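K5 lyase (Enterobacteria phage k1-5, PDB 2X3H) probably cleaves the K5 capsular polysaccharide, a heparin-like glycosaminoglycan, as a polysaccharide lyase that forms a trimeric phage tail spike. Local coordinates at residues L227-I232 and I252-I257; H263-G268 and K281-N286. One frame throughout, in Å; residues are numbered along the deposited sequence.

Contact 1: residues L227-I232 and I252-I257; sequences LIDNVI and IVSNVI
L227-I232 and I252-I257 are strands of two successive coils of a parallel beta-helix, stacked in exact register from L227 over I252 to I232 over I257, with axes 4.7 Å apart. The backbone starts in the ordinary parallel pattern: I228 N gives a bond to I252 O (2.9 Å), and I228 O in turn receives S254 N (2.8 Å). The pattern changes at N230 and N255, whose backbones are left-handed (phi 67° and 58°), a shape asparagine takes up more readily than most non-glycine residues. Set between D229 and V231, N230 shifts the in-out alternation by one residue, as N255 does between S254 and V256. Two consecutive amides therefore donate across the contact, N230 N to S254 O at 3.0 Å and V231 N to N255 O at 3.1 Å, before I257 N closes the series on V231 O (2.8 Å). The two asparagine side chains lie side by side and point the same way, their amide planes 29° apart. N255 ND2 is fixed by a hydrogen bond to S254 OG of the second subunit.

L227 sits alongside I252 with CD2 against I252 CB at 3.7 Å. D229 OD1 makes a van der Waals contact with S254 CB (3.5 Å). Besides these polar two, the face carries apolar L227, I252, I232 and I257, and it meets the other subunits: I257 packs on L227 of the second, L227 on I257 of the third. On the other face I228 over V253 and V231 over V256 fill the inside of the coil, where I228, V253 and V256 pack against V242. Like residues stacked coil upon coil, with asparagines at a left-handed bend, are characteristic of parallel beta-helices, here in a trimeric tail spike.

Contact 2: residues H263-G268 and K281-N286; sequences HVTYNG and KGVMAN
The chain turns a corner at V264 and T265 while K281-N286 runs on as a strand; the nearest CA atoms are those of V264 and A285 at 6.1 Å, and the two segments are not hydrogen-bonded to each other. What joins them is apolar side-chain packing. V264 points toward the strand and divides its two methyls between V283 and A285. The V264 and V283 side chains slide past each other in opposite directions, and V264 CG1, anti to the backbone N (chi1 -178°), touches V283 CG1 at 3.8 Å. V264 CG2 presses on A285 CB at 3.6 Å, an approach that the small alanine allows. T265 meets V283 tip to tip, methyl to methyl, with CG2 4.0 Å from V283 CG2. In this rotamer OG1 stands between the backbone N and the carbonyl carbon (chi1 69°), and the methyl is the branch that faces the valine. The valines suit the place because each has two methyls to offer, whereas T265 contributes one, and all the touching residues are buried.

Around them, V264 also packs on V256 of strand 252-259, while its backbone bonds to A241 and A292 tie the corner to the turns of the coils before and after. T265 and V283 both lean on V293 of strand 293-294, so the contact lies in the interior of the beta-helix, where strand 279-286 faces the corner leading into strand 266-268.

Overall arrangement
Contact 1 and contact 2 lie on adjoining coils of the beta-helix, their centres about 9 Å apart. Strand 252-259 joins them: it pairs with 227-234 on one edge and with 279-286 on the other, the latter through probable hydrogen bonds from K281 N to V253 O and from M284 N to V256 O, each 2.8 Å. G282 follows N230 and N255 in the stack and has the same left-handed backbone. Inside the coil, V256 CG1 meets V264 CG1 at 3.8 Å, which joins the inward-facing side chains of contact 1 to those of contact 2. Both also touch the second subunit, contact 1 through N255 and contact 2 through M284.

Contact 1: residues L227-I232 and I252-I257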
# COMPACT_ATOMS: atom_id res chain seq x y z
N LEU A 227 11.37 -14.04 6.44
CA LEU A 227 10.27 -13.18 6.89
C LEU A 227 10.60 -12.62 8.26
O LEU A 227 10.98 -13.37 9.16
CB LEU A 227 8.96 -13.97 6.98
CG LEU A 227 8.40 -14.57 5.68
CD1 LEU A 227 7.29 -15.53 5.95
CD2 LEU A 227 7.92 -13.46 4.73
N ILE A 228 10.47 -11.31 8.43
CA ILE A 228 10.63 -10.66 9.74
C ILE A 228 9.35 -9.86 9.97
O ILE A 228 9.08 -8.94 9.19
CB ILE A 228 11.85 -9.74 9.75
CG1 ILE A 228 13.12 -10.55 9.43
CG2 ILE A 228 11.98 -8.96 11.08
CD1 ILE A 228 14.36 -9.68 9.24
N ASP A 229 8.57 -10.20 11.00
CA ASP A 229 7.19 -9.70 11.13
C ASP A 229 6.88 -9.41 12.60
O ASP A 229 7.21 -10.21 13.48
CB ASP A 229 6.21 -10.77 10.58
CG ASP A 229 4.76 -10.28 10.44
OD1 ASP A 229 4.52 -9.06 10.25
OD2 ASP A 229 3.84 -11.14 10.52
N ASN A 230 6.25 -8.27 12.88
CA ASN A 230 5.77 -7.97 14.23
C ASN A 230 6.91 -7.79 15.24
O ASN A 230 7.11 -8.63 16.14
CB ASN A 230 4.77 -9.06 14.70
CG ASN A 230 3.43 -9.02 13.94
OD1 ASN A 230 2.80 -10.06 13.68
ND2 ASN A 230 2.98 -7.82 13.61
N VAL A 231 7.65 -6.69 15.10
CA VAL A 231 8.78 -6.35 15.98
C VAL A 231 8.48 -5.04 16.71
O VAL A 231 7.98 -4.09 16.11
CB VAL A 231 10.07 -6.16 15.15
CG1 VAL A 231 11.24 -5.74 16.03
CG2 VAL A 231 10.39 -7.45 14.40
N ILE A 232 8.77 -5.00 18.01
CA ILE A 232 8.61 -3.78 18.79
C ILE A 232 9.93 -3.52 19.50
O ILE A 232 10.32 -4.28 20.40
CB ILE A 232 7.47 -3.88 19.84
CG1 ILE A 232 6.16 -4.36 19.18
CG2 ILE A 232 7.30 -2.54 20.54
CD1 ILE A 232 4.98 -4.51 20.14
N ILE A 252 10.98 -10.28 3.34
CA ILE A 252 9.89 -9.37 3.66
C ILE A 252 10.04 -8.95 5.12
O ILE A 252 10.19 -9.79 5.98
CB ILE A 252 8.50 -10.05 3.50
CG1 ILE A 252 8.31 -10.54 2.05
CG2 ILE A 252 7.39 -9.04 3.86
CD1 ILE A 252 6.97 -11.19 1.79
N VAL A 253 10.03 -7.64 5.36
CA VAL A 253 10.06 -7.08 6.72
C VAL A 253 8.73 -6.36 6.88
O VAL A 253 8.37 -5.53 6.04
CB VAL A 253 11.19 -6.06 6.88
CG1 VAL A 253 11.12 -5.40 8.28
CG2 VAL A 253 12.56 -6.71 6.63
N SER A 254 7.97 -6.68 7.93
CA SER A 254 6.60 -6.19 8.04
C SER A 254 6.24 -5.88 9.49
O SER A 254 6.69 -6.57 10.40
CB SER A 254 5.61 -7.21 7.48
OG SER A 254 4.31 -6.64 7.40
N ASN A 255 5.44 -4.84 9.69
CA ASN A 255 4.89 -4.52 11.02
C ASN A 255 5.98 -4.30 12.07
O ASN A 255 6.10 -5.04 13.05
CB ASN A 255 3.94 -5.62 11.49
CG ASN A 255 2.60 -5.58 10.79
OD1 ASN A 255 2.31 -4.67 10.00
ND2 ASN A 255 1.76 -6.56 11.08
N VAL A 256 6.77 -3.26 11.84
CA VAL A 256 7.87 -2.92 12.74
C VAL A 256 7.56 -1.62 13.46
O VAL A 256 7.29 -0.61 12.82
CB VAL A 256 9.17 -2.77 11.93
CG1 VAL A 256 10.34 -2.39 12.85
CG2 VAL A 256 9.48 -4.09 11.21
N ILE A 257 7.59 -1.66 14.80
CA ILE A 257 7.46 -0.46 15.62
C ILE A 257 8.80 -0.17 16.26
O ILE A 257 9.37 -1.03 16.95
CB ILE A 257 6.41 -0.64 16.74
CG1 ILE A 257 5.05 -1.02 16.17
CG2 ILE A 257 6.34 0.62 17.64
CD1 ILE A 257 3.96 -1.23 17.23

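Contact 2: residues H263-G268 and K281-N286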
# COMPACT_ATOMS: atom_id res chain seq x y z
N HIS A 263 17.22 5.09 14.03
CA HIS A 263 16.55 4.75 12.78
C HIS A 263 15.64 3.57 13.12
O HIS A 263 15.93 2.83 14.08
CB HIS A 263 17.56 4.26 11.72
CG HIS A 263 18.79 5.11 11.59
ND1 HIS A 263 18.79 6.36 11.00
CD2 HIS A 263 20.08 4.86 11.91
CE1 HIS A 263 20.02 6.85 10.98
NE2 HIS A 263 20.82 5.96 11.54
N VAL A 264 14.54 3.38 12.40
CA VAL A 264 13.68 2.23 12.67
C VAL A 264 14.04 1.00 11.83
O VAL A 264 14.34 -0.05 12.39
CB VAL A 264 12.17 2.57 12.61
CG1 VAL A 264 11.33 1.32 12.95
CG2 VAL A 264 11.87 3.66 13.61
N THR A 265 14.02 1.14 10.50
CA THR A 265 14.60 0.10 9.63
C THR A 265 15.83 0.67 8.92
O THR A 265 15.88 1.86 8.59
CB THR A 265 13.60 -0.48 8.62
OG1 THR A 265 13.26 0.51 7.64
CG2 THR A 265 12.34 -0.96 9.32
N TYR A 266 16.82 -0.20 8.71
CA TYR A 266 18.12 0.24 8.22
C TYR A 266 18.64 -0.80 7.22
O TYR A 266 18.70 -1.98 7.55
CB TYR A 266 19.09 0.36 9.41
CG TYR A 266 20.38 1.08 9.07
CD1 TYR A 266 21.46 0.40 8.51
CD2 TYR A 266 20.52 2.45 9.31
CE1 TYR A 266 22.65 1.06 8.20
CE2 TYR A 266 21.69 3.11 9.00
CZ TYR A 266 22.76 2.42 8.44
OH TYR A 266 23.93 3.09 8.13
N ASN A 267 19.00 -0.35 6.01
CA ASN A 267 19.66 -1.23 5.05
C ASN A 267 21.13 -0.83 4.95
O ASN A 267 21.44 0.26 4.48
CB ASN A 267 19.01 -1.11 3.67
CG ASN A 267 17.67 -1.77 3.62
OD1 ASN A 267 17.33 -2.58 4.47
ND2 ASN A 267 16.87 -1.42 2.61
N GLY A 268 22.02 -1.70 5.40
CA GLY A 268 23.44 -1.36 5.42
C GLY A 268 24.32 -2.39 4.75
O GLY A 268 23.87 -3.48 4.40
N LYS A 281 7.40 -3.28 4.71
CA LYS A 281 6.03 -2.75 4.70
C LYS A 281 5.41 -2.61 6.09
O LYS A 281 5.39 -3.56 6.89
CB LYS A 281 5.15 -3.60 3.79
CG LYS A 281 5.09 -5.06 4.18
CD LYS A 281 4.09 -5.86 3.33
CE LYS A 281 3.22 -6.74 4.23
NZ LYS A 281 2.18 -7.53 3.46
N GLY A 282 4.86 -1.44 6.36
CA GLY A 282 4.26 -1.18 7.67
C GLY A 282 5.32 -0.86 8.72
O GLY A 282 5.62 -1.68 9.57
N VAL A 283 5.88 0.35 8.63
CA VAL A 283 6.87 0.81 9.59
C VAL A 283 6.27 1.92 10.43
O VAL A 283 5.77 2.91 9.89
CB VAL A 283 8.14 1.33 8.86
CG1 VAL A 283 9.16 1.88 9.87
CG2 VAL A 283 8.74 0.22 7.96
N MET A 284 6.28 1.74 11.75
CA MET A 284 5.80 2.75 12.69
C MET A 284 7.00 3.33 13.41
O MET A 284 7.64 2.63 14.22
CB MET A 284 4.84 2.12 13.71
CG MET A 284 4.53 3.02 14.89
SD MET A 284 3.69 4.54 14.38
CE MET A 284 2.19 3.85 13.70
N ALA A 285 7.31 4.59 13.12
CA ALA A 285 8.46 5.27 13.70
C ALA A 285 7.97 6.28 14.72
O ALA A 285 7.61 7.41 14.39
CB ALA A 285 9.29 5.95 12.60
N ASN A 286 7.93 5.84 15.97
CA ASN A 286 7.53 6.67 17.08
C ASN A 286 8.75 7.46 17.53
O ASN A 286 9.56 6.98 18.32
CB ASN A 286 6.97 5.77 18.20
CG ASN A 286 6.72 6.52 19.50
OD1 ASN A 286 6.90 7.74 19.58
ND2 ASN A 286 6.30 5.78 20.54